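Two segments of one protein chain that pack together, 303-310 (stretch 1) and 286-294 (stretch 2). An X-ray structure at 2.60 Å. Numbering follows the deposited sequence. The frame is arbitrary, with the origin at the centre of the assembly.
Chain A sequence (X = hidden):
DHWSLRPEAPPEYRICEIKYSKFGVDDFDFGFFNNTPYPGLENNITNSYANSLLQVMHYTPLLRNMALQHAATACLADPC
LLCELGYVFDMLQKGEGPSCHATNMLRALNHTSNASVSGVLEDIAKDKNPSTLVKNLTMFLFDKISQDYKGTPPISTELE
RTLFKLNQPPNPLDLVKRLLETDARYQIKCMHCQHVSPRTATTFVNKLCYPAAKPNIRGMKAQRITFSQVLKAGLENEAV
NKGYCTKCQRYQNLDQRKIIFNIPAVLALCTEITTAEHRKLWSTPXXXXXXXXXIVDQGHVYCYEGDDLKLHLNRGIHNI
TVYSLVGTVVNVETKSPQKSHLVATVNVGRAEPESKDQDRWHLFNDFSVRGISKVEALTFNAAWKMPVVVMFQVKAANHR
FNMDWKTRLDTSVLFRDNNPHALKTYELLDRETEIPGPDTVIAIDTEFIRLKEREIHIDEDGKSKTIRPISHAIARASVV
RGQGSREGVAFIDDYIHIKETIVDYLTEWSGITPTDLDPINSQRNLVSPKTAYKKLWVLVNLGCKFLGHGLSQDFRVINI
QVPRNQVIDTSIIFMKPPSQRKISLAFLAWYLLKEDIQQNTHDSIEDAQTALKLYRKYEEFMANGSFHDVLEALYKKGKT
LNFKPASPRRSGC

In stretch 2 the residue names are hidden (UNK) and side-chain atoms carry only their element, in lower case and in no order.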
# COMPACT_ATOMS: atom_id res chain seq x y z
N CYS A 303 -17.59 -12.14 -23.49
CA CYS A 303 -16.16 -11.90 -23.40
C CYS A 303 -15.41 -12.57 -24.55
O CYS A 303 -15.74 -13.68 -24.96
CB CYS A 303 -15.62 -12.41 -22.06
SG CYS A 303 -13.87 -12.04 -21.78
N TYR A 304 -14.39 -11.88 -25.06
CA TYR A 304 -13.60 -12.40 -26.18
C TYR A 304 -12.11 -12.26 -25.92
O TYR A 304 -11.67 -11.37 -25.19
CB TYR A 304 -13.98 -11.69 -27.48
CG TYR A 304 -15.47 -11.72 -27.77
CD1 TYR A 304 -16.06 -12.83 -28.35
CD2 TYR A 304 -16.27 -10.62 -27.47
CE1 TYR A 304 -17.42 -12.86 -28.62
CE2 TYR A 304 -17.62 -10.64 -27.73
CZ TYR A 304 -18.19 -11.76 -28.31
OH TYR A 304 -19.54 -11.78 -28.57
N GLU A 305 -11.32 -13.13 -26.54
CA GLU A 305 -9.87 -13.13 -26.36
C GLU A 305 -9.16 -13.61 -27.62
O GLU A 305 -9.78 -14.22 -28.49
CB GLU A 305 -9.47 -14.00 -25.17
CG GLU A 305 -9.75 -15.48 -25.37
CD GLU A 305 -9.46 -16.31 -24.14
OE1 GLU A 305 -10.17 -16.13 -23.12
OE2 GLU A 305 -8.52 -17.13 -24.18
N GLY A 306 -7.86 -13.34 -27.71
CA GLY A 306 -7.06 -13.79 -28.83
C GLY A 306 -7.48 -13.20 -30.16
O GLY A 306 -7.86 -12.03 -30.24
N ASP A 307 -7.41 -14.01 -31.21
CA ASP A 307 -7.79 -13.58 -32.55
C ASP A 307 -9.30 -13.35 -32.64
O ASP A 307 -9.76 -12.53 -33.43
CB ASP A 307 -7.36 -14.62 -33.59
CG ASP A 307 -5.86 -14.82 -33.62
OD1 ASP A 307 -5.12 -13.88 -33.28
OD2 ASP A 307 -5.42 -15.93 -34.00
N ASP A 308 -10.05 -14.07 -31.81
CA ASP A 308 -11.50 -13.91 -31.76
C ASP A 308 -11.86 -12.50 -31.30
O ASP A 308 -12.87 -11.93 -31.73
CB ASP A 308 -12.12 -14.94 -30.81
CG ASP A 308 -13.63 -14.88 -30.79
OD1 ASP A 308 -14.23 -14.52 -31.82
OD2 ASP A 308 -14.22 -15.19 -29.73
N LEU A 309 -11.03 -11.93 -30.44
CA LEU A 309 -11.21 -10.57 -29.96
C LEU A 309 -10.87 -9.56 -31.05
O LEU A 309 -11.58 -8.57 -31.23
CB LEU A 309 -10.35 -10.31 -28.72
CG LEU A 309 -10.31 -8.87 -28.21
CD1 LEU A 309 -11.71 -8.39 -27.86
CD2 LEU A 309 -9.39 -8.76 -27.00
N LYS A 310 -9.79 -9.83 -31.78
CA LYS A 310 -9.35 -8.95 -32.86
C LYS A 310 -10.39 -8.87 -33.97
O LYS A 310 -10.57 -7.82 -34.59
CB LYS A 310 -8.01 -9.43 -33.43
CG LYS A 310 -6.89 -9.53 -32.41
CD LYS A 310 -5.61 -10.04 -33.05
CE LYS A 310 -4.49 -10.18 -32.03
NZ LYS A 310 -3.24 -10.70 -32.65
N UNK A 286 -0.90 -20.77 -22.19
CA UNK A 286 -1.52 -19.67 -22.91
C UNK A 286 -3.01 -19.54 -22.65
O UNK A 286 -3.72 -18.90 -23.42
N UNK A 287 -3.48 -20.15 -21.56
CA UNK A 287 -4.90 -20.14 -21.24
C UNK A 287 -5.35 -18.77 -20.74
O UNK A 287 -6.46 -18.33 -21.03
c UNK A 287 -5.22 -21.21 -20.20
c UNK A 287 -9.96 -21.28 -18.53
c UNK A 287 -7.41 -20.23 -17.91
c UNK A 287 -7.45 -22.25 -20.92
c UNK A 287 -8.85 -21.54 -19.34
c UNK A 287 -9.77 -20.50 -17.43
c UNK A 287 -6.69 -21.49 -20.08
n UNK A 287 -8.75 -22.28 -20.49
c UNK A 287 -7.57 -21.03 -19.05
c UNK A 287 -8.51 -19.97 -17.12
N UNK A 288 -4.48 -18.10 -19.98
CA UNK A 288 -4.79 -16.78 -19.46
C UNK A 288 -4.33 -15.69 -20.43
O UNK A 288 -3.14 -15.50 -20.63
c UNK A 288 -5.77 -14.86 -17.25
c UNK A 288 -3.50 -15.04 -16.20
c UNK A 288 -4.12 -16.56 -18.10
c UNK A 288 -4.30 -15.17 -17.49
N UNK A 289 -5.30 -14.99 -21.04
CA UNK A 289 -4.98 -13.91 -21.98
C UNK A 289 -4.59 -12.63 -21.26
O UNK A 289 -5.11 -12.35 -20.18
c UNK A 289 -6.75 -15.19 -20.89
c UNK A 289 -7.34 -14.09 -21.75
c UNK A 289 -6.30 -13.73 -22.74
N UNK A 290 -3.67 -11.87 -21.84
CA UNK A 290 -3.26 -10.60 -21.25
C UNK A 290 -4.21 -9.49 -21.69
O UNK A 290 -4.08 -8.34 -21.26
o UNK A 290 -0.16 -8.18 -22.88
o UNK A 290 0.45 -9.76 -24.28
c UNK A 290 -0.36 -9.27 -23.45
c UNK A 290 -1.63 -10.03 -23.14
c UNK A 290 -1.82 -10.25 -21.65
N UNK A 291 -5.16 -9.84 -22.54
CA UNK A 291 -6.09 -8.86 -23.09
C UNK A 291 -7.45 -9.48 -23.39
O UNK A 291 -7.54 -10.50 -24.08
c UNK A 291 -6.10 -6.89 -24.73
c UNK A 291 -5.50 -8.24 -24.36
o UNK A 291 -4.98 -5.04 -25.73
o UNK A 291 -5.13 -6.90 -26.90
c UNK A 291 -5.35 -6.23 -25.87
N UNK A 292 -8.50 -8.88 -22.85
CA UNK A 292 -9.86 -9.35 -23.09
C UNK A 292 -10.79 -8.21 -23.48
O UNK A 292 -10.53 -7.05 -23.16
c UNK A 292 -11.03 -9.72 -19.39
c UNK A 292 -9.67 -11.32 -21.53
c UNK A 292 -10.45 -9.11 -20.64
c UNK A 292 -10.45 -10.06 -21.85
N UNK A 293 -11.87 -8.55 -24.18
CA UNK A 293 -12.89 -7.58 -24.53
C UNK A 293 -14.25 -8.05 -24.06
O UNK A 293 -14.63 -9.20 -24.29
N UNK A 294 -14.98 -7.17 -23.38
CA UNK A 294 -16.27 -7.55 -22.81
C UNK A 294 -17.43 -6.73 -23.37
O UNK A 294 -17.37 -5.50 -23.45
c UNK A 294 -17.58 -7.83 -20.68
c UNK A 294 -16.25 -7.40 -21.27
c UNK A 294 -15.03 -8.17 -19.16
c UNK A 294 -15.11 -8.23 -20.67
O HOH W 1 -8.54 -19.01 -22.59

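Position 286 carries no side-chain atoms, and its backbone barely meets stretch 1. Its phi of 79° is one that glycine tolerates best, and the residue is Gly286.

Position 287 has one carbon followed by fused five- and six-membered rings that hold eight carbons and one nitrogen, an indole. Its CA-to-CB bond points away from stretch 1, so the backbone makes the link: a water donates to the carbonyl O of 287 at 2.7 Å and to OE2 of Glu305 at 2.5 Å. This is Trp287, whose NE1 is hydrogen-bonded elsewhere in the structure.

At position 288 there are four carbons, forked at the second; its CA-to-CB bond points away from stretch 1, and nothing of it makes contact there. The fork makes it Leu288, buried but not by this contact.

Position 289 has three carbons that close a ring onto its own backbone nitrogen, which only proline does. The CA-to-CB bond points toward stretch 1, and a carbon of the ring meets the carboxylate of Glu305. This is Pro289, and its CG lies 3.7 Å from OE1 of Glu305.

Position 290 shows three carbons, the third carrying two oxygens. Nothing of it reaches stretch 1. Two oxygens on the last carbon make a carboxylate, and the residue is Glu290.

The same three carbons and two oxygens recur at position 291, where the strand begins. The CA-to-CB bond points sideways, and both the backbone O and a side-chain carbon meet Leu309. This is Glu291: its backbone O approaches CD2 of Leu309 at 3.9 Å, and its CG lies 4.4 Å from that same CD2.

Position 292 has four carbons forked at the first, one arm two carbons long. Its CB packs 4.0 Å from SG of Cys303, and its CA sits 3.4 Å from O of Tyr304 in a CA-H...O contact. The residue is Ile292.

Position 293 has no side-chain atoms. Its CA is 3.6 Å from CD1 of Leu309, and an ideal CB would fall 2.4 Å from that methyl, a clash. Gly293 fits where a side chain could not, and its phi of -125° is ordinary for a strand, so here the neighbour explains the absence better than the backbone does.

Position 294 repeats the four carbons forked at the first with one longer arm, a carbon of which meets Cys303. It is Ile294, with CG1 4.2 Å from SG of Cys303.

The contact is built on an antiparallel pairing of Tyr304 with Gly293. N of Gly293 donates to O of Tyr304 at 3.0 Å, and N of Tyr304 donates to O of Gly293 at 2.8 Å, closing a two-bond ring. Cys303, Ile292 and Ile294 share one face of the sheet, where sulfur meets aliphatic carbon; Glu305 starts on this same face and reaches Pro289 and the water held by O of Trp287. On the face of Tyr304, the bare glycine lets Leu309, carried by the helix that follows the strand, rest on the backbone. The rule is compact: pair the backbones, pack sulfur and aliphatic carbon on one face and let a carboxylate at its end be served by a water and a proline ring, and leave room on the other for a helix residue.

Stretch 2 (286-294) GWLPEEIGI
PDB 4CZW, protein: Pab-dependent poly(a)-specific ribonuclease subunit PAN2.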